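Local coordinates for protein probable benzoylformate decarboxylase (PDB 7ORX) that binds thiamine diphosphate and belongs to the thiamine diphosphate-dependent enzymes, with a central domain between its N-terminal and C-terminal cofactor-binding domains in sequence, at residues Ala135-Val138 against Pro139-Ile142; Ala213-Asp217 against Arg218-Asp222; Ala5-Ser8 against Glu9-Glu13; Thr324-Ile327 against Leu328-Val332. One frame throughout, in Å; residues are numbered along the deposited sequence.

Contact 1 of 4, residues Ala135-Val138 against Pro139-Ile142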
ATOM      1  N   ALA C 135       6.817 -13.525  17.736  1.00 77.33           N
ATOM      2  CA  ALA C 135       8.206 -13.993  17.888  1.00 76.87           C
ATOM      3  C   ALA C 135       8.358 -15.401  17.304  1.00 79.24           C
ATOM      4  O   ALA C 135       9.329 -15.650  16.622  1.00 79.43           O
ATOM      5  CB  ALA C 135       8.572 -13.923  19.352  1.00 77.01           C
ATOM      6  N   GLU C 136       7.409 -16.297  17.553  1.00 83.02           N
ATOM      7  CA  GLU C 136       7.513 -17.723  17.166  1.00 85.86           C
ATOM      8  C   GLU C 136       7.774 -17.834  15.666  1.00 80.47           C
ATOM      9  O   GLU C 136       8.528 -18.738  15.219  1.00 76.41           O
ATOM     10  CB  GLU C 136       6.208 -18.395  17.562  1.00 93.81           C
ATOM     11  CG  GLU C 136       6.061 -18.480  19.079  1.00102.50           C
ATOM     12  CD  GLU C 136       4.643 -18.300  19.610  1.00111.08           C
ATOM     13  OE1 GLU C 136       4.024 -19.322  20.004  1.00114.25           O
ATOM     14  OE2 GLU C 136       4.167 -17.124  19.633  1.00121.84           O
ATOM     15  N   ASP C 137       7.132 -16.953  14.903  1.00 78.18           N
ATOM     16  CA  ASP C 137       7.158 -17.056  13.425  1.00 77.88           C
ATOM     17  C   ASP C 137       8.406 -16.352  12.850  1.00 74.30           C
ATOM     18  O   ASP C 137       8.497 -16.224  11.621  1.00 72.94           O
ATOM     19  CB  ASP C 137       5.865 -16.485  12.852  1.00 80.57           C
ATOM     20  CG  ASP C 137       5.572 -16.958  11.431  1.00 84.85           C
ATOM     21  OD1 ASP C 137       5.680 -18.218  11.194  1.00 90.18           O
ATOM     22  OD2 ASP C 137       5.236 -16.069  10.559  1.00 85.06           O
ATOM     23  N   VAL C 138       9.340 -15.871  13.672  1.00 70.95           N
ATOM     24  CA  VAL C 138      10.464 -15.103  13.126  1.00 69.01           C
ATOM     25  C   VAL C 138      11.375 -16.035  12.338  1.00 68.02           C
ATOM     26  O   VAL C 138      11.686 -15.745  11.191  1.00 67.31           O
ATOM     27  CB  VAL C 138      11.154 -14.275  14.210  1.00 70.50           C
ATOM     28  CG1 VAL C 138      12.491 -13.729  13.752  1.00 69.14           C
ATOM     29  CG2 VAL C 138      10.253 -13.118  14.622  1.00 71.30           C
ATOM     30  N   PRO C 139      11.792 -17.211  12.831  1.00 68.16           N
ATOM     31  CA  PRO C 139      12.629 -18.103  12.025  1.00 67.64           C
ATOM     32  C   PRO C 139      12.019 -18.490  10.672  1.00 66.92           C
ATOM     33  O   PRO C 139      12.675 -18.409   9.695  1.00 66.56           O
ATOM     34  CB  PRO C 139      12.810 -19.321  12.942  1.00 69.38           C
ATOM     35  CG  PRO C 139      12.703 -18.733  14.328  1.00 69.91           C
ATOM     36  CD  PRO C 139      11.581 -17.722  14.181  1.00 69.63           C
ATOM     37  N   ARG C 140      10.756 -18.864  10.609  1.00 67.86           N
ATOM     38  CA  ARG C 140      10.170 -19.339   9.312  1.00 67.98           C
ATOM     39  C   ARG C 140      10.032 -18.138   8.373  1.00 65.45           C
ATOM     40  O   ARG C 140      10.294 -18.285   7.181  1.00 63.82           O
ATOM     41  CB  ARG C 140       8.850 -20.088   9.542  1.00 69.67           C
ATOM     42  CG  ARG C 140       8.251 -20.725   8.290  1.00 71.10           C
ATOM     43  CD  ARG C 140       6.715 -20.809   8.348  1.00 73.58           C
ATOM     44  NE  ARG C 140       6.236 -19.457   8.535  1.00 74.18           N
ATOM     45  CZ  ARG C 140       6.138 -18.547   7.541  1.00 73.95           C
ATOM     46  NH1 ARG C 140       6.334 -18.900   6.277  1.00 74.21           N
ATOM     47  NH2 ARG C 140       5.782 -17.300   7.814  1.00 71.73           N
ATOM     48  N   THR C 141       9.639 -16.979   8.890  1.00 65.39           N
ATOM     49  CA  THR C 141       9.562 -15.737   8.090  1.00 65.28           C
ATOM     50  C   THR C 141      10.933 -15.502   7.421  1.00 65.23           C
ATOM     51  O   THR C 141      10.976 -15.173   6.245  1.00 64.32           O
ATOM     52  CB  THR C 141       9.104 -14.554   8.939  1.00 65.91           C
ATOM     53  OG1 THR C 141       7.744 -14.740   9.317  1.00 66.25           O
ATOM     54  CG2 THR C 141       9.215 -13.237   8.195  1.00 65.95           C
ATOM     55  N   ILE C 142      12.035 -15.676   8.142  1.00 66.08           N
ATOM     56  CA  ILE C 142      13.396 -15.480   7.590  1.00 65.78           C
ATOM     57  C   ILE C 142      13.706 -16.617   6.625  1.00 65.95           C
ATOM     58  O   ILE C 142      14.235 -16.327   5.565  1.00 69.21           O
ATOM     59  CB  ILE C 142      14.442 -15.306   8.695  1.00 66.75           C
ATOM     60  CG1 ILE C 142      14.057 -14.105   9.560  1.00 66.35           C
ATOM     61  CG2 ILE C 142      15.838 -15.127   8.112  1.00 66.15           C
ATOM     62  CD1 ILE C 142      15.101 -13.750  10.563  1.00 67.34           C
TER
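D137 and T141 are joined first through the backbone, at the start of a helix: the amide N of T141 donates to O of D137 at 3.1 Å, and the next residue repeats the i to i+4 step with I142 N on V138 O, also 3.1 Å. D137 occupies the N-cap position, yet its carboxylate makes no capping bond. With CG swung anti to the backbone N (chi1 -160°), it is turned to the side chain of R140 instead. There the guanidinium grips it side-on in a bidentate salt bridge: NE of R140 reaches OD1 of D137 at 3.0 Å and NH2 of R140 reaches OD2 of D137 at 3.1 Å, both on the syn sides of the carboxylate. The two planes lie 21° apart, nearly flat to one another, which fixes the rotation of both groups. T141 adds a second hold on the cap residue, since its OG1 donates to O of D137 at 2.8 Å from the face of the carbonyl plane opposite to that used by its own amide N. On the apolar side, CG1 of V138 meets CD1 of I142, one turn ahead, at 4.1 Å. The remaining nitrogen of R140, NH1, bonds Q144 and the backbone O of R310 of the third subunit. V138, P139 and I142 pack on helix 7-17, while T141 faces strand 128-130.

Contact 2 of 4, residues Ala213-Asp217 against Arg218-Asp222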
ATOM      1  N   ALA C 213      21.506 -10.908 -17.207  1.00 62.74           N
ATOM      2  CA  ALA C 213      21.206 -12.262 -16.673  1.00 62.69           C
ATOM      3  C   ALA C 213      22.112 -13.310 -17.327  1.00 62.63           C
ATOM      4  O   ALA C 213      22.327 -14.305 -16.737  1.00 62.85           O
ATOM      5  CB  ALA C 213      19.756 -12.593 -16.859  1.00 63.58           C
ATOM      6  N   VAL C 214      22.705 -13.046 -18.481  1.00 64.39           N
ATOM      7  CA  VAL C 214      23.705 -13.978 -19.071  1.00 64.49           C
ATOM      8  C   VAL C 214      24.915 -13.993 -18.153  1.00 64.91           C
ATOM      9  O   VAL C 214      25.366 -15.078 -17.846  1.00 65.42           O
ATOM     10  CB  VAL C 214      24.112 -13.593 -20.500  1.00 64.60           C
ATOM     11  CG1 VAL C 214      25.185 -14.539 -21.019  1.00 65.13           C
ATOM     12  CG2 VAL C 214      22.920 -13.580 -21.453  1.00 64.87           C
ATOM     13  N   ASP C 215      25.395 -12.832 -17.716  1.00 65.64           N
ATOM     14  CA  ASP C 215      26.570 -12.732 -16.806  1.00 67.52           C
ATOM     15  C   ASP C 215      26.189 -13.343 -15.458  1.00 68.31           C
ATOM     16  O   ASP C 215      26.908 -14.237 -15.010  1.00 70.34           O
ATOM     17  CB  ASP C 215      27.096 -11.298 -16.648  1.00 69.37           C
ATOM     18  CG  ASP C 215      28.487 -11.188 -16.056  1.00 70.45           C
ATOM     19  OD1 ASP C 215      29.416 -11.888 -16.584  1.00 69.64           O
ATOM     20  OD2 ASP C 215      28.651 -10.385 -15.080  1.00 73.90           O
ATOM     21  N   ALA C 216      25.082 -12.928 -14.853  1.00 68.43           N
ATOM     22  CA  ALA C 216      24.553 -13.501 -13.577  1.00 67.91           C
ATOM     23  C   ALA C 216      24.543 -15.037 -13.605  1.00 69.22           C
ATOM     24  O   ALA C 216      24.902 -15.603 -12.585  1.00 68.52           O
ATOM     25  CB  ALA C 216      23.186 -12.965 -13.259  1.00 66.00           C
ATOM     26  N   ASP C 217      24.167 -15.680 -14.717  1.00 72.05           N
ATOM     27  CA  ASP C 217      23.959 -17.160 -14.802  1.00 74.51           C
ATOM     28  C   ASP C 217      25.255 -17.840 -15.252  1.00 75.65           C
ATOM     29  O   ASP C 217      25.200 -19.065 -15.561  1.00 71.95           O
ATOM     30  CB  ASP C 217      22.775 -17.535 -15.710  1.00 76.62           C
ATOM     31  CG  ASP C 217      21.444 -17.688 -14.937  1.00 81.54           C
ATOM     32  OD1 ASP C 217      21.248 -16.927 -13.903  1.00 79.37           O
ATOM     33  OD2 ASP C 217      20.579 -18.603 -15.346  1.00 89.00           O
ATOM     34  N   ARG C 218      26.362 -17.070 -15.331  1.00 75.55           N
ATOM     35  CA  ARG C 218      27.714 -17.593 -15.673  1.00 76.13           C
ATOM     36  C   ARG C 218      27.643 -18.295 -17.024  1.00 72.51           C
ATOM     37  O   ARG C 218      28.210 -19.381 -17.138  1.00 73.97           O
ATOM     38  CB  ARG C 218      28.217 -18.544 -14.578  1.00 83.19           C
ATOM     39  CG  ARG C 218      28.423 -17.848 -13.243  1.00 88.86           C
ATOM     40  CD  ARG C 218      28.486 -18.706 -11.988  1.00 94.42           C
ATOM     41  NE  ARG C 218      29.704 -18.379 -11.259  1.00102.15           N
ATOM     42  CZ  ARG C 218      29.919 -17.274 -10.531  1.00106.10           C
ATOM     43  NH1 ARG C 218      28.998 -16.336 -10.382  1.00110.02           N
ATOM     44  NH2 ARG C 218      31.079 -17.112  -9.932  1.00105.98           N
ATOM     45  N   ALA C 219      26.953 -17.707 -17.996  1.00 69.43           N
ATOM     46  CA  ALA C 219      26.730 -18.293 -19.335  1.00 69.25           C
ATOM     47  C   ALA C 219      27.536 -17.555 -20.422  1.00 69.94           C
ATOM     48  O   ALA C 219      27.207 -17.727 -21.606  1.00 68.19           O
ATOM     49  CB  ALA C 219      25.266 -18.236 -19.632  1.00 68.52           C
ATOM     50  N   ASN C 220      28.567 -16.776 -20.057  1.00 71.08           N
ATOM     51  CA  ASN C 220      29.386 -15.977 -21.008  1.00 71.04           C
ATOM     52  C   ASN C 220      29.934 -16.893 -22.109  1.00 70.56           C
ATOM     53  O   ASN C 220      29.714 -16.566 -23.290  1.00 68.03           O
ATOM     54  CB  ASN C 220      30.450 -15.186 -20.260  1.00 72.73           C
ATOM     55  CG  ASN C 220      29.862 -14.330 -19.158  1.00 74.82           C
ATOM     56  OD1 ASN C 220      29.291 -14.879 -18.211  1.00 74.06           O
ATOM     57  ND2 ASN C 220      29.991 -13.002 -19.292  1.00 72.60           N
ATOM     58  N   ALA C 221      30.525 -18.030 -21.736  1.00 73.02           N
ATOM     59  CA  ALA C 221      31.118 -19.054 -22.639  1.00 76.08           C
ATOM     60  C   ALA C 221      30.094 -19.644 -23.629  1.00 77.83           C
ATOM     61  O   ALA C 221      30.494 -19.867 -24.812  1.00 79.25           O
ATOM     62  CB  ALA C 221      31.721 -20.174 -21.831  1.00 77.56           C
ATOM     63  N   ASP C 222      28.860 -19.922 -23.182  1.00 76.21           N
ATOM     64  CA  ASP C 222      27.815 -20.557 -24.029  1.00 77.20           C
ATOM     65  C   ASP C 222      27.234 -19.517 -24.997  1.00 73.05           C
ATOM     66  O   ASP C 222      26.907 -19.855 -26.128  1.00 70.14           O
ATOM     67  CB  ASP C 222      26.733 -21.217 -23.153  1.00 80.97           C
ATOM     68  CG  ASP C 222      27.273 -22.380 -22.321  1.00 88.02           C
ATOM     69  OD1 ASP C 222      27.936 -23.255 -22.924  1.00 94.55           O
ATOM     70  OD2 ASP C 222      26.988 -22.451 -21.081  1.00 93.90           O
TER
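A Schellman motif ends helix 212-216, and V214 and D215 supply the acceptors that define it. The amide N of A219 closes the outer, six-residue loop on O of V214 at 3.1 Å, and N of R218 closes the inner one on O of D215 at 2.9 Å. R218 is the C-prime residue; its positive phi of 57° reverses the chain and lets both bonds form. The two are approached differently: A219 N comes almost straight onto its carbonyl, whereas R218 N stands above the plane of the D215 carbonyl. As is usual for this motif, an apolar pair spans the turn, with CG1 of V214 3.9 Å from CB of A219. After the reversal A219 becomes the N-cap of helix 220-230, so little chain separates the two helices. D217 turns its carboxylate to other parts of the chain, where OD2 accepts from the backbone N of G322. The carboxylate of D215 has several partners: OD2 forms a salt bridge with R242, and OD1 takes a hydrogen bond from the backbone N of G396. These bonds tie the turn to loops that come later in the chain. The side-chain amide of N220 supplies a further donor, its ND2 meeting OD1 of D215 at 3.0 Å on the anti side, with carboxylate and amide planes 81° apart.

Contact 3 of 4, residues Ala5-Ser8 against Glu9-Glu13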
ATOM      1  N   ALA C   5      15.461 -23.690  22.759  1.00105.55           N
ATOM      2  CA  ALA C   5      16.335 -22.806  21.948  1.00 99.44           C
ATOM      3  C   ALA C   5      15.614 -21.462  21.815  1.00 94.77           C
ATOM      4  O   ALA C   5      14.375 -21.520  21.777  1.00 96.28           O
ATOM      5  CB  ALA C   5      16.573 -23.446  20.595  1.00 97.59           C
ATOM      6  N   THR C   6      16.309 -20.321  21.684  1.00 88.57           N
ATOM      7  CA  THR C   6      15.669 -18.994  21.452  1.00 84.12           C
ATOM      8  C   THR C   6      15.549 -18.716  19.946  1.00 80.81           C
ATOM      9  O   THR C   6      16.164 -19.441  19.110  1.00 80.26           O
ATOM     10  CB  THR C   6      16.385 -17.831  22.150  1.00 82.59           C
ATOM     11  OG1 THR C   6      17.697 -17.751  21.604  1.00 81.19           O
ATOM     12  CG2 THR C   6      16.461 -17.974  23.656  1.00 84.70           C
ATOM     13  N   VAL C   7      14.735 -17.729  19.610  1.00 78.04           N
ATOM     14  CA  VAL C   7      14.471 -17.344  18.201  1.00 76.41           C
ATOM     15  C   VAL C   7      15.809 -16.914  17.570  1.00 75.73           C
ATOM     16  O   VAL C   7      16.064 -17.251  16.406  1.00 74.07           O
ATOM     17  CB  VAL C   7      13.386 -16.257  18.162  1.00 74.59           C
ATOM     18  CG1 VAL C   7      13.380 -15.515  16.862  1.00 72.58           C
ATOM     19  CG2 VAL C   7      12.014 -16.852  18.439  1.00 75.12           C
ATOM     20  N   SER C   8      16.643 -16.220  18.335  1.00 76.97           N
ATOM     21  CA  SER C   8      18.035 -15.832  17.987  1.00 77.19           C
ATOM     22  C   SER C   8      18.875 -17.098  17.667  1.00 77.85           C
ATOM     23  O   SER C   8      19.523 -17.139  16.612  1.00 76.73           O
ATOM     24  CB  SER C   8      18.614 -14.987  19.116  1.00 78.13           C
ATOM     25  OG  SER C   8      20.004 -14.732  18.928  1.00 80.72           O
ATOM     26  N   GLU C   9      18.855 -18.130  18.513  1.00 78.92           N
ATOM     27  CA  GLU C   9      19.740 -19.308  18.320  1.00 80.32           C
ATOM     28  C   GLU C   9      19.343 -20.026  17.035  1.00 77.64           C
ATOM     29  O   GLU C   9      20.232 -20.487  16.298  1.00 77.83           O
ATOM     30  CB  GLU C   9      19.676 -20.238  19.522  1.00 84.99           C
ATOM     31  CG  GLU C   9      20.230 -19.606  20.788  1.00 88.25           C
ATOM     32  CD  GLU C   9      20.103 -20.435  22.062  1.00 93.51           C
ATOM     33  OE1 GLU C   9      19.037 -21.093  22.285  1.00 95.15           O
ATOM     34  OE2 GLU C   9      21.045 -20.373  22.860  1.00 97.72           O
ATOM     35  N   VAL C  10      18.050 -20.100  16.756  1.00 75.33           N
ATOM     36  CA  VAL C  10      17.564 -20.867  15.582  1.00 74.58           C
ATOM     37  C   VAL C  10      17.827 -20.062  14.312  1.00 72.31           C
ATOM     38  O   VAL C  10      18.190 -20.669  13.275  1.00 71.41           O
ATOM     39  CB  VAL C  10      16.081 -21.231  15.726  1.00 74.28           C
ATOM     40  CG1 VAL C  10      15.579 -21.911  14.465  1.00 73.97           C
ATOM     41  CG2 VAL C  10      15.850 -22.116  16.923  1.00 76.20           C
ATOM     42  N   THR C  11      17.584 -18.752  14.376  1.00 71.91           N
ATOM     43  CA  THR C  11      17.795 -17.808  13.247  1.00 70.43           C
ATOM     44  C   THR C  11      19.258 -17.897  12.791  1.00 70.72           C
ATOM     45  O   THR C  11      19.465 -18.137  11.604  1.00 68.85           O
ATOM     46  CB  THR C  11      17.384 -16.382  13.621  1.00 70.13           C
ATOM     47  OG1 THR C  11      15.996 -16.368  13.953  1.00 70.09           O
ATOM     48  CG2 THR C  11      17.632 -15.393  12.498  1.00 68.87           C
ATOM     49  N   TYR C  12      20.215 -17.800  13.724  1.00 73.66           N
ATOM     50  CA  TYR C  12      21.679 -17.890  13.459  1.00 76.96           C
ATOM     51  C   TYR C  12      22.038 -19.279  12.927  1.00 79.71           C
ATOM     52  O   TYR C  12      22.815 -19.351  11.966  1.00 80.54           O
ATOM     53  CB  TYR C  12      22.501 -17.490  14.679  1.00 78.68           C
ATOM     54  CG  TYR C  12      22.716 -16.000  14.798  1.00 78.99           C
ATOM     55  CD1 TYR C  12      23.405 -15.311  13.818  1.00 80.76           C
ATOM     56  CD2 TYR C  12      22.227 -15.271  15.876  1.00 80.01           C
ATOM     57  CE1 TYR C  12      23.601 -13.940  13.903  1.00 82.52           C
ATOM     58  CE2 TYR C  12      22.417 -13.911  15.993  1.00 81.44           C
ATOM     59  CZ  TYR C  12      23.118 -13.234  14.997  1.00 83.83           C
ATOM     60  OH  TYR C  12      23.358 -11.883  15.064  1.00 84.52           O
ATOM     61  N   GLU C  13      21.438 -20.349  13.441  1.00 82.92           N
ATOM     62  CA  GLU C  13      21.761 -21.707  12.930  1.00 86.39           C
ATOM     63  C   GLU C  13      21.310 -21.792  11.466  1.00 81.36           C
ATOM     64  O   GLU C  13      21.946 -22.523  10.649  1.00 81.88           O
ATOM     65  CB  GLU C  13      21.172 -22.778  13.862  1.00 93.88           C
ATOM     66  CG  GLU C  13      21.427 -24.211  13.382  1.00102.46           C
ATOM     67  CD  GLU C  13      22.401 -25.146  14.108  1.00111.39           C
ATOM     68  OE1 GLU C  13      21.998 -26.327  14.377  1.00108.71           O
ATOM     69  OE2 GLU C  13      23.586 -24.732  14.317  1.00118.49           O
TER
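T6 and E9 meet in a reciprocal capping box at the start of helix 7-17. The side chain of E9 reaches back so that its OE1 accepts from the backbone N of T6 at 2.9 Å, met on the anti side and well out of the carboxylate plane. In return OG1 of T6 accepts from the backbone N of E9, a weak bond at 3.3 Å. The hydroxyl can do this because chi1 of 62° places it between the backbone N and the carbonyl carbon of T6. CG of E9 lies alongside OG1 of T6. At the next residue, O of V7 has two donors from T11, one turn ahead, the amide N at 2.9 Å and the hydroxyl OG1 at 2.6 Å, arriving from opposite faces of the carbonyl plane; this second bond holds the rotation of the threonine. Regular backbone bonding continues with Y12 N on O of S8, and OG of S8 sits in plane at the edge of the Y12 ring, 3.8 Å from CD2. Outside the box, CB of A5 touches CG2 of V10 at 4.0 Å. The second shell fixes the tyrosine: its OH bonds the backbone O of F34, and its ring stacks with F34 and meets F42 edge-to-face. V7, V10 and T11 face helix 138-149, while backbone bonds link V7 to A168 and S8 to W166.

Contact 4 of 4, residues Thr324-Ile327 against Leu328-Val332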
ATOM      1  N   THR C 324      19.113 -22.463 -21.084  1.00 79.11           N
ATOM      2  CA  THR C 324      18.586 -22.230 -22.446  1.00 79.98           C
ATOM      3  C   THR C 324      19.786 -22.073 -23.384  1.00 82.92           C
ATOM      4  O   THR C 324      19.918 -22.861 -24.345  1.00 87.73           O
ATOM      5  CB  THR C 324      17.649 -21.015 -22.461  1.00 78.82           C
ATOM      6  OG1 THR C 324      16.602 -21.279 -21.524  1.00 80.94           O
ATOM      7  CG2 THR C 324      17.080 -20.736 -23.834  1.00 77.88           C
ATOM      8  N   LEU C 325      20.663 -21.135 -23.039  1.00 81.22           N
ATOM      9  CA  LEU C 325      21.869 -20.763 -23.811  1.00 81.77           C
ATOM     10  C   LEU C 325      22.793 -21.973 -23.974  1.00 82.52           C
ATOM     11  O   LEU C 325      23.337 -22.140 -25.075  1.00 85.21           O
ATOM     12  CB  LEU C 325      22.562 -19.628 -23.053  1.00 78.88           C
ATOM     13  CG  LEU C 325      23.041 -18.468 -23.872  1.00 77.19           C
ATOM     14  CD1 LEU C 325      22.066 -18.094 -24.958  1.00 76.91           C
ATOM     15  CD2 LEU C 325      23.253 -17.285 -22.934  1.00 80.96           C
ATOM     16  N   GLU C 326      22.985 -22.746 -22.905  1.00 81.95           N
ATOM     17  CA  GLU C 326      23.816 -23.976 -22.901  1.00 85.64           C
ATOM     18  C   GLU C 326      23.234 -24.935 -23.938  1.00 84.26           C
ATOM     19  O   GLU C 326      23.986 -25.386 -24.807  1.00 82.74           O
ATOM     20  CB  GLU C 326      23.870 -24.586 -21.498  1.00 91.62           C
ATOM     21  CG  GLU C 326      24.634 -25.897 -21.433  1.00 97.89           C
ATOM     22  CD  GLU C 326      24.581 -26.682 -20.114  1.00105.23           C
ATOM     23  OE1 GLU C 326      24.167 -26.102 -19.069  1.00110.57           O
ATOM     24  OE2 GLU C 326      24.962 -27.893 -20.125  1.00106.57           O
ATOM     25  N   ILE C 327      21.929 -25.206 -23.851  1.00 84.07           N
ATOM     26  CA  ILE C 327      21.220 -26.149 -24.764  1.00 83.83           C
ATOM     27  C   ILE C 327      21.403 -25.645 -26.206  1.00 82.09           C
ATOM     28  O   ILE C 327      21.833 -26.465 -27.063  1.00 81.80           O
ATOM     29  CB  ILE C 327      19.736 -26.324 -24.375  1.00 84.02           C
ATOM     30  CG1 ILE C 327      19.515 -27.466 -23.377  1.00 86.35           C
ATOM     31  CG2 ILE C 327      18.878 -26.518 -25.603  1.00 83.95           C
ATOM     32  CD1 ILE C 327      18.933 -27.041 -22.020  1.00 86.88           C
ATOM     33  N   LEU C 328      21.091 -24.371 -26.476  1.00 78.13           N
ATOM     34  CA  LEU C 328      21.061 -23.868 -27.864  1.00 78.44           C
ATOM     35  C   LEU C 328      22.487 -23.913 -28.422  1.00 83.03           C
ATOM     36  O   LEU C 328      22.662 -24.291 -29.587  1.00 86.61           O
ATOM     37  CB  LEU C 328      20.573 -22.429 -27.882  1.00 77.32           C
ATOM     38  CG  LEU C 328      19.129 -22.157 -27.529  1.00 75.69           C
ATOM     39  CD1 LEU C 328      18.912 -20.643 -27.518  1.00 75.09           C
ATOM     40  CD2 LEU C 328      18.212 -22.835 -28.521  1.00 75.47           C
ATOM     41  N   ALA C 329      23.463 -23.497 -27.623  1.00 84.56           N
ATOM     42  CA  ALA C 329      24.885 -23.418 -28.002  1.00 85.93           C
ATOM     43  C   ALA C 329      25.379 -24.807 -28.401  1.00 86.81           C
ATOM     44  O   ALA C 329      26.174 -24.904 -29.342  1.00 88.30           O
ATOM     45  CB  ALA C 329      25.696 -22.858 -26.858  1.00 85.89           C
ATOM     46  N   ASN C 330      24.938 -25.849 -27.713  1.00 91.72           N
ATOM     47  CA  ASN C 330      25.484 -27.214 -27.943  1.00 97.62           C
ATOM     48  C   ASN C 330      24.717 -27.921 -29.066  1.00 96.28           C
ATOM     49  O   ASN C 330      25.223 -28.961 -29.486  1.00102.68           O
ATOM     50  CB  ASN C 330      25.564 -28.021 -26.644  1.00101.22           C
ATOM     51  CG  ASN C 330      26.673 -27.506 -25.741  1.00106.78           C
ATOM     52  OD1 ASN C 330      27.817 -27.265 -26.157  1.00103.28           O
ATOM     53  ND2 ASN C 330      26.335 -27.290 -24.485  1.00112.14           N
ATOM     54  N   MET C 331      23.607 -27.368 -29.581  1.00 93.46           N
ATOM     55  CA  MET C 331      22.702 -28.116 -30.490  1.00 94.14           C
ATOM     56  C   MET C 331      22.389 -27.403 -31.813  1.00 89.31           C
ATOM     57  O   MET C 331      22.026 -28.134 -32.778  1.00 86.11           O
ATOM     58  CB  MET C 331      21.405 -28.469 -29.772  1.00 99.73           C
ATOM     59  CG  MET C 331      21.434 -29.857 -29.176  1.00105.35           C
ATOM     60  SD  MET C 331      19.710 -30.333 -28.698  1.00118.68           S
ATOM     61  CE  MET C 331      19.904 -32.063 -28.245  1.00117.34           C
ATOM     62  N   VAL C 332      22.524 -26.079 -31.918  1.00 87.06           N
ATOM     63  CA  VAL C 332      22.421 -25.390 -33.246  1.00 86.01           C
ATOM     64  C   VAL C 332      23.571 -25.845 -34.156  1.00 83.46           C
ATOM     65  O   VAL C 332      24.686 -26.077 -33.647  1.00 80.04           O
ATOM     66  CB  VAL C 332      22.361 -23.859 -33.154  1.00 84.34           C
ATOM     67  CG1 VAL C 332      21.180 -23.393 -32.318  1.00 84.65           C
ATOM     68  CG2 VAL C 332      23.647 -23.293 -32.634  1.00 86.91           C
TER
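T324 and L328, both buried, form the closely packed side of this contact within helix 321-331. Their side chains lie side by side and point the same way, CG2 of T324 being 4.1 Å from CD1 of L328. Beneath them the backbone is regular: N of L328 on O of T324 and N of A329 on O of L325 are both 2.9 Å. In T324, chi1 of -58° sets OG1 beside the backbone N and anti to the carbonyl carbon, which leaves CG2 anti to N and facing the leucine; OG1 goes to a hydrogen bond with the backbone O of P320. The exposed side carries E326, N330 and M331, and its bonding is less regular. N of N330 bonds O of E326 at 3.1 Å with an N-H...O angle of 140°, and makes a weak second bond to O of I327. The amide of N330 folds back over the turn, its ND2 coming to 3.0 Å from O of E326, with carboxylate and amide planes 89° apart. M331 runs on as an extended chain, touching O of I327 through its CB at 3.4 Å. In the central domain L328 packs on L196 and I197 of helix 190-202, and the partly exposed I327 adds I193; E326 and N330 touch helix 220-230, whose K229 also bonds O of A329 through NZ.

Along the chain the order is contact 3, contact 1, contact 2, contact 4, and in space they fall into two pairs. Contacts 3 and 1 have centres 10 Å apart and touch where helices 7-17 and 138-149 pack, with I142 CD1 3.6 Å from T11 CG2. Contacts 2 and 4 have centres 13 Å apart and meet in the central domain, where V214 CG1 lies 3.9 Å from L325 CD2; helices there flank the parallel sheet containing strand 206-210. Between the pairs the centres are 35 to 44 Å apart and nothing touches. Contacts 3 and 1 belong to the N-terminal part of the fold, contacts 2 and 4 to the central domain.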